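Local coordinates for protein acyl-CoA thioesterase II (Mycobacterium avium subsp. paratuberculosis, PDB 4R9Z) that probably hydrolyses fatty acyl-CoA thioesters to free fatty acids and coenzyme A, through a double hot-dog architecture, at residues V195-F208 and L263-P275. Numbering follows the deposited sequence.
Sequences VAYMSAVTLTEPAF and LVCTVKQEMYFPP
Gln-269 rises from strand 263-272 to the break between helices 188-201 and 204-211, where its NE2 donates to Ala-200 O at 3.1 Å. The bond is nearly straight (172°) and lies in both the amide plane of Gln-269 and the carbonyl plane of Ala-200, on a lone pair. An extended side chain, with CG anti to the backbone N (chi1 -178°), carries the amide that far. Leu-203 runs past it in the opposite direction: its CB lies 3.6 Å from Gln-269 NE2, while its CD2 reaches down to Val-267 CG1 at 4.0 Å. The other branch of Val-267, CG2, meets CB of Ser-199. Toward the start of the strand, Val-195 sets CG1 against Cys-265 SG (3.6 Å) at a classic beta bulge, where Val-264 and Cys-265 both face Met-256. Toward its end, the bent Met-271 lays SD against Ala-207 CB (3.6 Å), and the rings of Phe-208 and Phe-273 meet edge to edge. Gln-219 also bonds Ala-200 O, and His-222 bonds Ser-199 OG, so strand 218-226 shares in holding the helix end. Helical residues 195-201 cross the strand at -44°; helix 188-201 is the central helix wrapped by an antiparallel sheet that defines the hot-dog fold.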
loop_
_atom_site.group_PDB
_atom_site.type_symbol
_atom_site.label_atom_id
_atom_site.label_comp_id
_atom_site.label_asym_id
_atom_site.label_seq_id
_atom_site.Cartn_x
_atom_site.Cartn_y
_atom_site.Cartn_z
ATOM N N VAL B 195 -10.548 10.398 7.711
ATOM C CA VAL B 195 -10.717 8.971 7.515
ATOM C C VAL B 195 -9.363 8.276 7.630
ATOM O O VAL B 195 -9.204 7.339 8.411
ATOM C CB VAL B 195 -11.344 8.660 6.159
ATOM C CG1 VAL B 195 -11.173 7.188 5.831
ATOM C CG2 VAL B 195 -12.809 9.041 6.174
ATOM N N ALA B 196 -8.389 8.748 6.861
ATOM C CA ALA B 196 -7.037 8.208 6.929
ATOM C C ALA B 196 -6.466 8.315 8.339
ATOM O O ALA B 196 -5.859 7.370 8.838
ATOM C CB ALA B 196 -6.133 8.918 5.934
ATOM N N TYR B 197 -6.664 9.472 8.966
ATOM C CA TYR B 197 -6.225 9.729 10.341
ATOM C C TYR B 197 -6.692 8.624 11.290
ATOM O O TYR B 197 -5.892 8.020 12.001
ATOM C CB TYR B 197 -6.753 11.092 10.807
ATOM C CG TYR B 197 -6.064 11.715 12.006
ATOM C CD1 TYR B 197 -5.637 10.945 13.082
ATOM C CD2 TYR B 197 -5.853 13.090 12.063
ATOM C CE1 TYR B 197 -5.016 11.521 14.175
ATOM C CE2 TYR B 197 -5.232 13.677 13.154
ATOM C CZ TYR B 197 -4.818 12.888 14.207
ATOM O OH TYR B 197 -4.198 13.466 15.291
ATOM N N MET B 198 -7.999 8.383 11.305
ATOM C CA MET B 198 -8.599 7.416 12.215
ATOM C C MET B 198 -8.293 5.974 11.793
ATOM O O MET B 198 -8.094 5.105 12.643
ATOM C CB MET B 198 -10.112 7.658 12.308
ATOM C CG MET B 198 -10.996 6.555 11.751
ATOM S SD MET B 198 -11.290 5.234 12.938
ATOM C CE MET B 198 -11.369 6.185 14.448
ATOM N N SER B 199 -8.237 5.729 10.486
ATOM C CA SER B 199 -7.947 4.399 9.953
ATOM C C SER B 199 -6.597 3.878 10.427
ATOM O O SER B 199 -6.391 2.671 10.533
ATOM C CB SER B 199 -7.978 4.414 8.425
ATOM O OG SER B 199 -6.840 5.085 7.910
ATOM N N ALA B 200 -5.673 4.792 10.681
ATOM C CA ALA B 200 -4.338 4.426 11.118
ATOM C C ALA B 200 -4.240 4.178 12.623
ATOM O O ALA B 200 -3.675 3.171 13.050
ATOM C CB ALA B 200 -3.341 5.499 10.695
ATOM N N VAL B 201 -4.773 5.100 13.421
ATOM C CA VAL B 201 -4.582 5.056 14.873
ATOM C C VAL B 201 -5.345 3.938 15.587
ATOM O O VAL B 201 -4.985 3.560 16.700
ATOM C CB VAL B 201 -4.983 6.396 15.536
ATOM C CG1 VAL B 201 -4.136 7.533 14.995
ATOM C CG2 VAL B 201 -6.462 6.679 15.322
ATOM N N THR B 202 -6.382 3.400 14.953
ATOM C CA THR B 202 -7.189 2.354 15.581
ATOM C C THR B 202 -6.748 0.955 15.181
ATOM O O THR B 202 -7.319 -0.038 15.625
ATOM C CB THR B 202 -8.672 2.504 15.239
ATOM O OG1 THR B 202 -8.850 2.471 13.818
ATOM C CG2 THR B 202 -9.203 3.802 15.798
ATOM N N LEU B 203 -5.761 0.874 14.323
ATOM C CA LEU B 203 -5.412 -0.367 13.693
ATOM C C LEU B 203 -4.329 -1.164 14.370
ATOM O O LEU B 203 -3.990 -2.210 13.928
ATOM C CB LEU B 203 -5.073 -0.132 12.245
ATOM C CG LEU B 203 -5.584 -1.195 11.328
ATOM C CD1 LEU B 203 -7.031 -1.418 11.590
ATOM C CD2 LEU B 203 -5.371 -0.822 9.891
ATOM N N THR B 204 -3.772 -0.632 15.416
ATOM C CA THR B 204 -2.912 -1.397 16.250
ATOM C C THR B 204 -3.550 -2.539 16.989
ATOM O O THR B 204 -2.934 -3.551 17.155
ATOM C CB THR B 204 -2.292 -0.521 17.294
ATOM O OG1 THR B 204 -3.270 0.421 17.742
ATOM C CG2 THR B 204 -1.163 0.180 16.692
ATOM N N GLU B 205 -4.764 -2.360 17.492
ATOM C CA GLU B 205 -5.300 -3.289 18.465
ATOM C C GLU B 205 -5.452 -4.677 17.941
ATOM O O GLU B 205 -5.124 -5.586 18.673
ATOM C CB GLU B 205 -6.590 -2.788 19.146
ATOM C CG GLU B 205 -7.624 -3.848 19.596
ATOM C CD GLU B 205 -7.200 -4.810 20.718
ATOM O OE1 GLU B 205 -6.156 -4.645 21.337
ATOM O OE2 GLU B 205 -7.953 -5.740 21.014
ATOM N N PRO B 206 -5.953 -4.832 16.640
ATOM C CA PRO B 206 -6.049 -6.243 16.243
ATOM C C PRO B 206 -4.701 -6.960 16.304
ATOM O O PRO B 206 -4.642 -8.092 16.692
ATOM C CB PRO B 206 -6.595 -6.210 14.828
ATOM C CG PRO B 206 -6.411 -4.872 14.354
ATOM C CD PRO B 206 -6.614 -4.020 15.517
ATOM N N ALA B 207 -3.635 -6.310 15.902
ATOM C CA ALA B 207 -2.302 -6.862 15.982
ATOM C C ALA B 207 -1.800 -7.071 17.375
ATOM O O ALA B 207 -1.159 -8.039 17.655
ATOM C CB ALA B 207 -1.345 -5.986 15.215
ATOM N N PHE B 208 -2.069 -6.125 18.235
ATOM C CA PHE B 208 -1.744 -6.256 19.617
ATOM C C PHE B 208 -2.506 -7.401 20.231
ATOM O O PHE B 208 -2.021 -8.123 21.049
ATOM C CB PHE B 208 -2.071 -4.979 20.345
ATOM C CG PHE B 208 -1.491 -4.911 21.708
ATOM C CD1 PHE B 208 -0.136 -4.966 21.889
ATOM C CD2 PHE B 208 -2.294 -4.811 22.810
ATOM C CE1 PHE B 208 0.407 -4.918 23.153
ATOM C CE2 PHE B 208 -1.757 -4.748 24.071
ATOM C CZ PHE B 208 -0.409 -4.804 24.245
ATOM N N LEU B 263 -18.975 1.476 0.814
ATOM C CA LEU B 263 -17.561 1.370 1.154
ATOM C C LEU B 263 -16.883 2.738 1.068
ATOM O O LEU B 263 -17.055 3.470 0.094
ATOM C CB LEU B 263 -16.864 0.366 0.230
ATOM C CG LEU B 263 -15.359 0.167 0.425
ATOM C CD1 LEU B 263 -15.069 -0.509 1.757
ATOM C CD2 LEU B 263 -14.797 -0.648 -0.721
ATOM N N VAL B 264 -16.116 3.082 2.096
ATOM C CA VAL B 264 -15.428 4.363 2.128
ATOM C C VAL B 264 -13.956 4.210 1.744
ATOM O O VAL B 264 -13.452 4.916 0.868
ATOM C CB VAL B 264 -15.533 5.011 3.522
ATOM C CG1 VAL B 264 -14.563 6.184 3.647
ATOM C CG2 VAL B 264 -16.961 5.464 3.778
ATOM N N CYS B 265 -13.272 3.270 2.387
ATOM C CA CYS B 265 -11.873 3.029 2.075
ATOM C C CYS B 265 -11.440 1.611 2.409
ATOM O O CYS B 265 -12.031 0.960 3.266
ATOM C CB CYS B 265 -10.986 4.028 2.818
ATOM S SG CYS B 265 -10.961 3.807 4.596
ATOM N N THR B 266 -10.408 1.145 1.709
ATOM C CA THR B 266 -9.735 -0.109 2.032
ATOM C C THR B 266 -8.372 0.257 2.597
ATOM O O THR B 266 -7.745 1.201 2.125
ATOM C CB THR B 266 -9.575 -1.022 0.800
ATOM O OG1 THR B 266 -10.844 -1.200 0.160
ATOM C CG2 THR B 266 -9.025 -2.378 1.204
ATOM N N VAL B 267 -7.910 -0.476 3.606
ATOM C CA VAL B 267 -6.734 -0.063 4.372
ATOM C C VAL B 267 -5.790 -1.227 4.670
ATOM O O VAL B 267 -6.236 -2.343 4.935
ATOM C CB VAL B 267 -7.143 0.586 5.719
ATOM C CG1 VAL B 267 -5.930 1.121 6.449
ATOM C CG2 VAL B 267 -8.140 1.705 5.501
ATOM N N LYS B 268 -4.487 -0.964 4.614
ATOM C CA LYS B 268 -3.486 -1.934 5.046
ATOM C C LYS B 268 -2.394 -1.247 5.856
ATOM O O LYS B 268 -1.972 -0.144 5.524
ATOM C CB LYS B 268 -2.870 -2.657 3.850
ATOM C CG LYS B 268 -2.151 -3.944 4.222
ATOM C CD LYS B 268 -3.133 -5.080 4.449
ATOM C CE LYS B 268 -3.662 -5.623 3.133
ATOM N NZ LYS B 268 -4.675 -6.695 3.351
ATOM N N GLN B 269 -1.930 -1.903 6.916
ATOM C CA GLN B 269 -0.915 -1.313 7.778
ATOM C C GLN B 269 0.103 -2.344 8.249
ATOM O O GLN B 269 -0.253 -3.444 8.671
ATOM C CB GLN B 269 -1.568 -0.643 8.990
ATOM C CG GLN B 269 -0.579 0.040 9.925
ATOM C CD GLN B 269 -1.252 0.678 11.121
ATOM O OE1 GLN B 269 -0.896 0.404 12.266
ATOM N NE2 GLN B 269 -2.236 1.533 10.863
ATOM N N GLU B 270 1.376 -1.971 8.194
ATOM C CA GLU B 270 2.443 -2.832 8.676
ATOM C C GLU B 270 3.084 -2.169 9.885
ATOM O O GLU B 270 3.374 -0.971 9.862
ATOM C CB GLU B 270 3.470 -3.091 7.571
ATOM C CG GLU B 270 4.573 -4.078 7.929
ATOM C CD GLU B 270 5.542 -4.306 6.780
ATOM O OE1 GLU B 270 5.938 -3.313 6.127
ATOM O OE2 GLU B 270 5.903 -5.477 6.523
ATOM N N MET B 271 3.279 -2.938 10.950
ATOM C CA MET B 271 3.860 -2.382 12.163
ATOM C C MET B 271 4.954 -3.273 12.750
ATOM O O MET B 271 4.932 -4.495 12.592
ATOM C CB MET B 271 2.769 -2.128 13.205
ATOM C CG MET B 271 2.099 -3.373 13.750
ATOM S SD MET B 271 0.441 -3.020 14.373
ATOM C CE MET B 271 -0.482 -2.898 12.843
ATOM N N TYR B 272 5.907 -2.633 13.422
ATOM C CA TYR B 272 7.074 -3.293 14.000
ATOM C C TYR B 272 6.918 -3.571 15.497
ATOM O O TYR B 272 6.552 -2.681 16.268
ATOM C CB TYR B 272 8.316 -2.435 13.756
ATOM C CG TYR B 272 9.598 -2.942 14.384
ATOM C CD1 TYR B 272 10.135 -4.172 14.028
ATOM C CD2 TYR B 272 10.293 -2.165 15.310
ATOM C CE1 TYR B 272 11.319 -4.625 14.593
ATOM C CE2 TYR B 272 11.475 -2.608 15.879
ATOM C CZ TYR B 272 11.984 -3.838 15.519
ATOM O OH TYR B 272 13.160 -4.282 16.081
ATOM N N PHE B 273 7.159 -4.820 15.891
ATOM C CA PHE B 273 7.221 -5.200 17.303
ATOM C C PHE B 273 8.627 -5.623 17.721
ATOM O O PHE B 273 9.072 -6.720 17.378
ATOM C CB PHE B 273 6.249 -6.334 17.608
ATOM C CG PHE B 273 4.812 -5.914 17.626
ATOM C CD1 PHE B 273 4.053 -5.940 16.465
ATOM C CD2 PHE B 273 4.215 -5.503 18.807
ATOM C CE1 PHE B 273 2.725 -5.556 16.481
ATOM C CE2 PHE B 273 2.888 -5.126 18.832
ATOM C CZ PHE B 273 2.141 -5.146 17.668
ATOM N N PRO B 274 9.329 -4.760 18.471
ATOM C CA PRO B 274 10.673 -5.091 18.960
ATOM C C PRO B 274 10.669 -6.309 19.877
ATOM O O PRO B 274 9.854 -6.373 20.797
ATOM C CB PRO B 274 11.084 -3.839 19.745
ATOM C CG PRO B 274 10.210 -2.748 19.236
ATOM C CD PRO B 274 8.921 -3.392 18.831
ATOM N N PRO B 275 11.582 -7.260 19.639
ATOM C CA PRO B 275 11.755 -8.392 20.556
ATOM C C PRO B 275 12.405 -7.966 21.871
ATOM O O PRO B 275 11.894 -8.317 22.937
ATOM C CB PRO B 275 12.665 -9.347 19.774
ATOM C CG PRO B 275 12.544 -8.920 18.342
ATOM C CD PRO B 275 12.341 -7.438 18.392
#